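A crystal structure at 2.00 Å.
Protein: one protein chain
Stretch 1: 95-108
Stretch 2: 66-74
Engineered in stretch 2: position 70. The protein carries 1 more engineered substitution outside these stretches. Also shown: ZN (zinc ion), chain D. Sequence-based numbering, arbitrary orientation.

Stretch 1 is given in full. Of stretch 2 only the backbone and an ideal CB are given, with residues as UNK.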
ATOM      1  N   GLY A  95       8.004  15.872  -8.428  1.00 25.39           N
ATOM      2  CA  GLY A  95       8.519  16.434  -9.668  1.00 23.92           C
ATOM      3  C   GLY A  95       7.707  17.597 -10.218  1.00 28.22           C
ATOM      4  O   GLY A  95       8.147  18.273 -11.154  1.00 24.90           O
ATOM      5  N   TYR A  96       6.522  17.833  -9.657  1.00 21.97           N
ATOM      6  CA  TYR A  96       5.692  18.947 -10.112  1.00 22.73           C
ATOM      7  C   TYR A  96       6.048  20.260  -9.407  1.00 22.50           C
ATOM      8  O   TYR A  96       6.801  20.262  -8.434  1.00 21.92           O
ATOM      9  CB  TYR A  96       4.197  18.631  -9.934  1.00 24.11           C
ATOM     10  CG  TYR A  96       3.636  17.620 -10.928  1.00 23.39           C
ATOM     11  CD1 TYR A  96       3.349  17.994 -12.237  1.00 21.94           C
ATOM     12  CD2 TYR A  96       3.370  16.300 -10.547  1.00 24.14           C
ATOM     13  CE1 TYR A  96       2.832  17.088 -13.148  1.00 24.35           C
ATOM     14  CE2 TYR A  96       2.841  15.387 -11.452  1.00 21.73           C
ATOM     15  CZ  TYR A  96       2.581  15.793 -12.753  1.00 22.54           C
ATOM     16  OH  TYR A  96       2.057  14.907 -13.671  1.00 24.27           O
ATOM     17  N   GLN A  97       5.511  21.372  -9.912  1.00 21.49           N
ATOM     18  CA  GLN A  97       5.737  22.691  -9.314  1.00 24.33           C
ATOM     19  C   GLN A  97       4.407  23.323  -8.960  1.00 19.50           C
ATOM     20  O   GLN A  97       3.431  23.167  -9.694  1.00 18.99           O
ATOM     21  CB  GLN A  97       6.431  23.620 -10.302  1.00 27.01           C
ATOM     22  CG  GLN A  97       7.373  22.922 -11.253  1.00 30.19           C
ATOM     23  CD  GLN A  97       8.790  23.019 -10.790  1.00 38.59           C
ATOM     24  OE1 GLN A  97       9.070  22.920  -9.592  1.00 39.65           O
ATOM     25  NE2 GLN A  97       9.704  23.225 -11.730  1.00 50.68           N
ATOM     26  N   PRO A  98       4.364  24.061  -7.842  1.00 22.59           N
ATOM     27  CA  PRO A  98       3.092  24.679  -7.452  1.00 18.85           C
ATOM     28  C   PRO A  98       2.554  25.661  -8.504  1.00 19.53           C
ATOM     29  O   PRO A  98       1.339  25.815  -8.599  1.00 20.41           O
ATOM     30  CB  PRO A  98       3.432  25.399  -6.137  1.00 21.13           C
ATOM     31  CG  PRO A  98       4.941  25.420  -6.049  1.00 22.09           C
ATOM     32  CD  PRO A  98       5.419  24.242  -6.827  1.00 23.15           C
ATOM     33  N   GLU A  99       3.431  26.304  -9.278  1.00 20.67           N
ATOM     34  CA  GLU A  99       2.980  27.235 -10.322  1.00 22.26           C
ATOM     35  C   GLU A  99       2.235  26.533 -11.459  1.00 20.78           C
ATOM     36  O   GLU A  99       1.528  27.181 -12.232  1.00 20.78           O
ATOM     37  CB  GLU A  99       4.162  28.023 -10.897  1.00 22.81           C
ATOM     38  CG  GLU A  99       4.805  29.000  -9.923  1.00 22.42           C
ATOM     39  CD  GLU A  99       5.874  28.356  -9.058  1.00 24.55           C
ATOM     40  OE1 GLU A  99       6.021  27.110  -9.095  1.00 20.97           O
ATOM     41  OE2 GLU A  99       6.575  29.104  -8.342  1.00 23.18           O
ATOM     42  N   GLN A 100       2.391  25.213 -11.563  1.00 20.42           N
ATOM     43  CA  GLN A 100       1.740  24.445 -12.624  1.00 19.86           C
ATOM     44  C   GLN A 100       0.282  24.140 -12.289  1.00 20.26           C
ATOM     45  O   GLN A 100      -0.513  23.815 -13.181  1.00 18.86           O
ATOM     46  CB  GLN A 100       2.466  23.118 -12.860  1.00 20.24           C
ATOM     47  CG  GLN A 100       3.855  23.209 -13.462  1.00 22.08           C
ATOM     48  CD  GLN A 100       4.477  21.826 -13.587  1.00 22.94           C
ATOM     49  OE1 GLN A 100       4.969  21.261 -12.615  1.00 23.54           O
ATOM     50  NE2 GLN A 100       4.436  21.269 -14.780  1.00 25.49           N
ATOM     51  N   VAL A 101      -0.076  24.229 -11.012  1.00 18.33           N
ATOM     52  CA  VAL A 101      -1.469  24.005 -10.626  1.00 15.49           C
ATOM     53  C   VAL A 101      -2.360  25.160 -11.111  1.00 21.55           C
ATOM     54  O   VAL A 101      -2.187  26.317 -10.703  1.00 20.22           O
ATOM     55  CB  VAL A 101      -1.614  23.809  -9.113  1.00 17.65           C
ATOM     56  CG1 VAL A 101      -3.077  23.540  -8.751  1.00 15.11           C
ATOM     57  CG2 VAL A 101      -0.714  22.648  -8.646  1.00 17.28           C
ATOM     58  N   ASP A 102      -3.273  24.816 -12.008  1.00 21.18           N
ATOM     59  CA  ASP A 102      -4.252  25.690 -12.682  1.00 22.53           C
ATOM     60  C   ASP A 102      -5.607  25.800 -11.955  1.00 21.76           C
ATOM     61  O   ASP A 102      -6.261  26.783 -12.021  1.00 21.26           O
ATOM     62  CB  ASP A 102      -4.647  25.127 -14.062  1.00 31.78           C
ATOM     63  CG  ASP A 102      -3.513  24.834 -14.903  1.00 32.95           C
ATOM     64  OD1 ASP A 102      -2.712  25.713 -15.129  1.00 38.69           O
ATOM     65  OD2 ASP A 102      -3.381  23.719 -15.321  1.00 38.24           O
ATOM     66  N   THR A 103      -6.017  24.697 -11.356  1.00 20.01           N
ATOM     67  CA  THR A 103      -7.286  24.539 -10.699  1.00 18.67           C
ATOM     68  C   THR A 103      -7.180  23.720  -9.398  1.00 21.75           C
ATOM     69  O   THR A 103      -6.493  22.728  -9.330  1.00 17.89           O
ATOM     70  CB  THR A 103      -8.300  23.856 -11.599  1.00 21.54           C
ATOM     71  OG1 THR A 103      -8.334  24.471 -12.850  1.00 23.81           O
ATOM     72  CG2 THR A 103      -9.672  23.861 -10.984  1.00 17.48           C
ATOM     73  N   ILE A 104      -7.909  24.160  -8.394  1.00 18.02           N
ATOM     74  CA  ILE A 104      -8.002  23.417  -7.144  1.00 16.18           C
ATOM     75  C   ILE A 104      -9.479  23.153  -6.860  1.00 16.77           C
ATOM     76  O   ILE A 104     -10.277  24.084  -6.807  1.00 16.45           O
ATOM     77  CB  ILE A 104      -7.361  24.204  -5.973  1.00 18.34           C
ATOM     78  CG1 ILE A 104      -5.863  24.412  -6.234  1.00 16.76           C
ATOM     79  CG2 ILE A 104      -7.617  23.504  -4.628  1.00 16.24           C
ATOM     80  CD1 ILE A 104      -5.140  25.256  -5.197  1.00 19.27           C
ATOM     81  N   LEU A 105      -9.837  21.879  -6.720  1.00 14.13           N
ATOM     82  CA  LEU A 105     -11.196  21.503  -6.334  1.00 16.59           C
ATOM     83  C   LEU A 105     -11.198  21.067  -4.872  1.00 18.31           C
ATOM     84  O   LEU A 105     -10.401  20.215  -4.454  1.00 18.23           O
ATOM     85  CB  LEU A 105     -11.734  20.372  -7.214  1.00 14.42           C
ATOM     86  CG  LEU A 105     -11.657  20.576  -8.723  1.00 19.10           C
ATOM     87  CD1 LEU A 105     -12.128  19.333  -9.466  1.00 20.53           C
ATOM     88  CD2 LEU A 105     -12.394  21.823  -9.178  1.00 17.54           C
ATOM     89  N   LEU A 106     -12.092  21.660  -4.096  1.00 14.88           N
ATOM     90  CA  LEU A 106     -12.207  21.324  -2.683  1.00 15.38           C
ATOM     91  C   LEU A 106     -13.456  20.483  -2.457  1.00 18.92           C
ATOM     92  O   LEU A 106     -14.550  20.876  -2.854  1.00 17.27           O
ATOM     93  CB  LEU A 106     -12.277  22.611  -1.845  1.00 15.07           C
ATOM     94  CG  LEU A 106     -11.025  23.490  -1.944  1.00 18.55           C
ATOM     95  CD1 LEU A 106     -11.174  24.741  -1.108  1.00 18.97           C
ATOM     96  CD2 LEU A 106      -9.755  22.721  -1.547  1.00 15.43           C
ATOM     97  N   THR A 107     -13.304  19.321  -1.829  1.00 16.24           N
ATOM     98  CA  THR A 107     -14.476  18.497  -1.545  1.00 16.30           C
ATOM     99  C   THR A 107     -15.352  19.172  -0.503  1.00 16.56           C
ATOM    100  O   THR A 107     -16.580  19.081  -0.560  1.00 17.40           O
ATOM    101  CB  THR A 107     -14.085  17.088  -1.066  1.00 18.21           C
ATOM    102  OG1 THR A 107     -13.217  17.182   0.076  1.00 16.22           O
ATOM    103  CG2 THR A 107     -13.396  16.323  -2.195  1.00 14.53           C
ATOM    104  N   HIS A 108     -14.701  19.854   0.436  1.00 14.33           N
ATOM    105  CA  HIS A 108     -15.365  20.642   1.476  1.00 18.23           C
ATOM    106  C   HIS A 108     -14.333  21.545   2.147  1.00 18.74           C
ATOM    107  O   HIS A 108     -13.141  21.462   1.844  1.00 17.30           O
ATOM    108  CB  HIS A 108     -16.072  19.753   2.520  1.00 16.87           C
ATOM    109  CG  HIS A 108     -15.177  18.766   3.203  1.00 19.07           C
ATOM    110  ND1 HIS A 108     -14.310  17.938   2.518  1.00 17.06           N
ATOM    111  CD2 HIS A 108     -15.045  18.444   4.516  1.00 14.65           C
ATOM    112  CE1 HIS A 108     -13.669  17.167   3.381  1.00 16.42           C
ATOM    113  NE2 HIS A 108     -14.096  17.457   4.595  1.00 18.94           N
ATOM    114  N   UNK A  66      -3.189  16.636 -19.022  1.00 32.41           N
ATOM    115  CA  UNK A  66      -2.504  17.002 -20.255  1.00 33.76           C
ATOM    116  C   UNK A  66      -2.223  18.488 -20.349  1.00 28.46           C
ATOM    117  O   UNK A  66      -1.088  18.922 -20.201  1.00 41.28           O
ATOM    118  CB  UNK A  66      -3.332  16.561 -21.464  1.00 33.76           C
ATOM    119  N   UNK A  67      -3.258  19.276 -20.598  1.00 30.33           N
ATOM    120  CA  UNK A  67      -3.085  20.718 -20.698  1.00 36.25           C
ATOM    121  C   UNK A  67      -3.232  21.396 -19.338  1.00 36.94           C
ATOM    122  O   UNK A  67      -2.785  22.529 -19.147  1.00 34.67           O
ATOM    123  CB  UNK A  67      -4.095  21.302 -21.687  1.00 36.25           C
ATOM    124  N   UNK A  68      -3.856  20.692 -18.395  1.00 27.82           N
ATOM    125  CA  UNK A  68      -4.084  21.235 -17.067  1.00 28.67           C
ATOM    126  C   UNK A  68      -3.625  20.291 -15.965  1.00 26.50           C
ATOM    127  O   UNK A  68      -3.550  19.067 -16.144  1.00 23.38           O
ATOM    128  CB  UNK A  68      -5.568  21.558 -16.885  1.00 28.67           C
ATOM    129  N   UNK A  69      -3.309  20.893 -14.826  1.00 22.13           N
ATOM    130  CA  UNK A  69      -2.931  20.168 -13.634  1.00 20.91           C
ATOM    131  C   UNK A  69      -3.891  20.615 -12.552  1.00 23.74           C
ATOM    132  O   UNK A  69      -3.947  21.798 -12.190  1.00 22.66           O
ATOM    133  CB  UNK A  69      -1.471  20.413 -13.246  1.00 20.91           C
ATOM    134  N   UNK A  70      -4.675  19.677 -12.044  1.00 16.84           N
ATOM    135  CA  UNK A  70      -5.670  20.049 -11.069  1.00 18.94           C
ATOM    136  C   UNK A  70      -5.438  19.362  -9.705  1.00 21.02           C
ATOM    137  O   UNK A  70      -5.112  18.173  -9.628  1.00 20.43           O
ATOM    138  CB  UNK A  70      -7.061  19.706 -11.606  1.00 18.94           C
ATOM    139  N   UNK A  71      -5.562  20.142  -8.631  1.00 18.45           N
ATOM    140  CA  UNK A  71      -5.333  19.632  -7.286  1.00 15.92           C
ATOM    141  C   UNK A  71      -6.667  19.421  -6.574  1.00 16.66           C
ATOM    142  O   UNK A  71      -7.532  20.303  -6.567  1.00 17.60           O
ATOM    143  CB  UNK A  71      -4.443  20.588  -6.489  1.00 15.92           C
ATOM    144  N   UNK A  72      -6.849  18.242  -5.990  1.00 14.81           N
ATOM    145  CA  UNK A  72      -8.119  17.915  -5.342  1.00 15.42           C
ATOM    146  C   UNK A  72      -7.914  17.753  -3.839  1.00 15.40           C
ATOM    147  O   UNK A  72      -7.390  16.733  -3.367  1.00 16.44           O
ATOM    148  CB  UNK A  72      -8.720  16.641  -5.939  1.00 15.42           C
ATOM    149  N   UNK A  73      -8.331  18.788  -3.102  1.00 18.77           N
ATOM    150  CA  UNK A  73      -7.946  19.011  -1.697  1.00 15.87           C
ATOM    151  C   UNK A  73      -6.444  19.314  -1.563  1.00 15.84           C
ATOM    152  O   UNK A  73      -5.693  19.150  -2.520  1.00 15.01           O
ATOM    153  CB  UNK A  73      -8.305  17.787  -0.853  1.00 15.87           C
ATOM    154  N   UNK A  74      -6.000  19.776  -0.393  1.00 16.41           N
ATOM    155  CA  UNK A  74      -4.632  20.310  -0.297  1.00 18.33           C
ATOM    156  C   UNK A  74      -3.952  20.048   1.035  1.00 17.18           C
ATOM    157  O   UNK A  74      -2.840  20.546   1.284  1.00 15.59           O
ATOM    158  CB  UNK A  74      -4.652  21.819  -0.549  1.00 18.33           C
TER
HETATM  159 ZN    ZN D 402     -13.865  16.617   6.726  1.00 20.00          ZN

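Position 66 has phi/psi 108/-74, and nothing of stretch 1 lies within 5.5 Å of its ideal CB. Positive phi favours glycine; the residue is Gly66. Position 67 points its CA-to-CB bond away from stretch 1, again with nothing within 5.5 Å, so stretch 1 sets no limit here and almost any side chain would do. It is Lys67, whose carbonyl O accepts from a water (water O to Lys67 O 2.9 Å) that also donates to Asp102 OD1 (3.0 Å).

At position 68 the bond points sideways and the ideal CB lies 3.4 Å from Asp102 OD2. A small side chain, perhaps polar, fits beside a carboxylate. It is Ser68, its OG hydrogen-bonded elsewhere in the structure.

At position 69 the ideal CB is 3.5 Å from Gln100 O and 4.4 Å from Val101 CA, and the apolar surfaces of Tyr96 and Val101 are near. Leucine, isoleucine or methionine could reach them. The deposited Leu69 (chi1 t, chi2 p) brings CD2 to 3.7 Å from Tyr96 CD1 and 4.1 Å from Val101 CG2, while CD1 lies over one face of the tyrosine ring. Its backbone is tied twice to one residue: Leu69 N donates to Asp102 OD2 (2.9 Å, 162°), and Asp102 N to Leu69 O (3.1 Å).

Position 70 forms a parallel bridge with Thr103, so its CB shares a sheet face with Thr103 and Leu105; the ideal CB is 5.5 Å from Leu105 CG. Valine, isoleucine or leucine would suit. The residue is the engineered Ile70, whose chi1 (123°) and chi2 (91°) both lie between wells; its CD1 comes 3.3 Å from Leu105 CG, a tight apolar approach.

Position 71 pairs with Ile104 on the other face, its ideal CB 4.0 Å from Val101 CG1 and 4.1 Å from Ile104 CG1. Several aliphatics fit; it is Leu71. Leu71 N donates to Thr103 O and Leu105 N to Leu71 O, each 2.8 Å, the alternation expected of parallel strands.

Position 72 bridges Leu105, its ideal CB 4.2 Å from Leu105 O; a beta-branched aliphatic suits. It is Ile72.

Position 73 has phi/psi 66/168; positive phi favours glycine, asparagine or aspartate, and the donors Thr107 N and OG1 favour acceptors, of which aspartate has two. Asp73 accepts from Thr107 N at OD1 (2.9 Å) and Thr107 OG1 at OD2 (2.8 Å); Asp73 N donates to Leu105 O (2.9 Å).

Position 74 points toward stretch 1, yet its ideal CB stays 5.3 Å from Leu106 CD2 and Ile104 CG2. Small residues suit; Ser74 bonds through OG elsewhere in the structure.

Stretch 2 (66-74) GKSLILIDS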
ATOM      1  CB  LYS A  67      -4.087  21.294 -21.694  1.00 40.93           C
ATOM      2  CG  LYS A  67      -5.366  20.482 -21.806  1.00 42.44           C
ATOM      3  CD  LYS A  67      -6.257  20.664 -20.591  1.00 36.52           C
ATOM      4  CE  LYS A  67      -7.371  21.641 -20.881  1.00 41.40           C
ATOM      5  NZ  LYS A  67      -8.421  21.030 -21.747  1.00 42.41           N
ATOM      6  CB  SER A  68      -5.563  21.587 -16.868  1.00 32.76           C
ATOM      7  OG  SER A  68      -5.967  22.611 -17.762  1.00 39.01           O
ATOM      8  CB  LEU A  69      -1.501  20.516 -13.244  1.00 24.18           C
ATOM      9  CG  LEU A  69      -0.919  19.710 -12.087  1.00 21.80           C
ATOM     10  CD1 LEU A  69      -0.881  18.221 -12.439  1.00 23.43           C
ATOM     11  CD2 LEU A  69       0.458  20.231 -11.746  1.00 19.90           C
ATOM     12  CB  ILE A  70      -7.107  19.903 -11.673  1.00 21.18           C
ATOM     13  CG1 ILE A  70      -7.960  18.989 -10.848  1.00 24.01           C
ATOM     14  CG2 ILE A  70      -7.090  19.472 -13.144  1.00 27.72           C
ATOM     15  CD1 ILE A  70      -8.649  19.765  -9.871  1.00 19.61           C
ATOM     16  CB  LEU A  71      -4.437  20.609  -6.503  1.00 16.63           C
ATOM     17  CG  LEU A  71      -4.065  20.307  -5.049  1.00 20.33           C
ATOM     18  CD1 LEU A  71      -3.254  19.026  -4.960  1.00 14.89           C
ATOM     19  CD2 LEU A  71      -3.298  21.475  -4.419  1.00 15.30           C
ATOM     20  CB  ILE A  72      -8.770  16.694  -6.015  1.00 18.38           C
ATOM     21  CG1 ILE A  72      -8.881  16.968  -7.523  1.00 19.29           C
ATOM     22  CG2 ILE A  72     -10.142  16.411  -5.426  1.00 18.97           C
ATOM     23  CD1 ILE A  72      -9.426  15.834  -8.354  1.00 20.01           C
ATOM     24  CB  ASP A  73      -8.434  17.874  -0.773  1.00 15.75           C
ATOM     25  CG  ASP A  73      -9.949  17.834  -0.677  1.00 17.08           C
ATOM     26  OD1 ASP A  73     -10.585  18.864  -1.023  1.00 15.88           O
ATOM     27  OD2 ASP A  73     -10.508  16.782  -0.288  1.00 15.46           O
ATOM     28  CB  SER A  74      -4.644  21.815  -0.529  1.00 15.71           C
ATOM     29  OG  SER A  74      -5.385  22.460   0.512  1.00 14.63           O
TER
HETATM   30  O   HOH W   1      -2.225  25.151 -18.006  1.00 40.22           O
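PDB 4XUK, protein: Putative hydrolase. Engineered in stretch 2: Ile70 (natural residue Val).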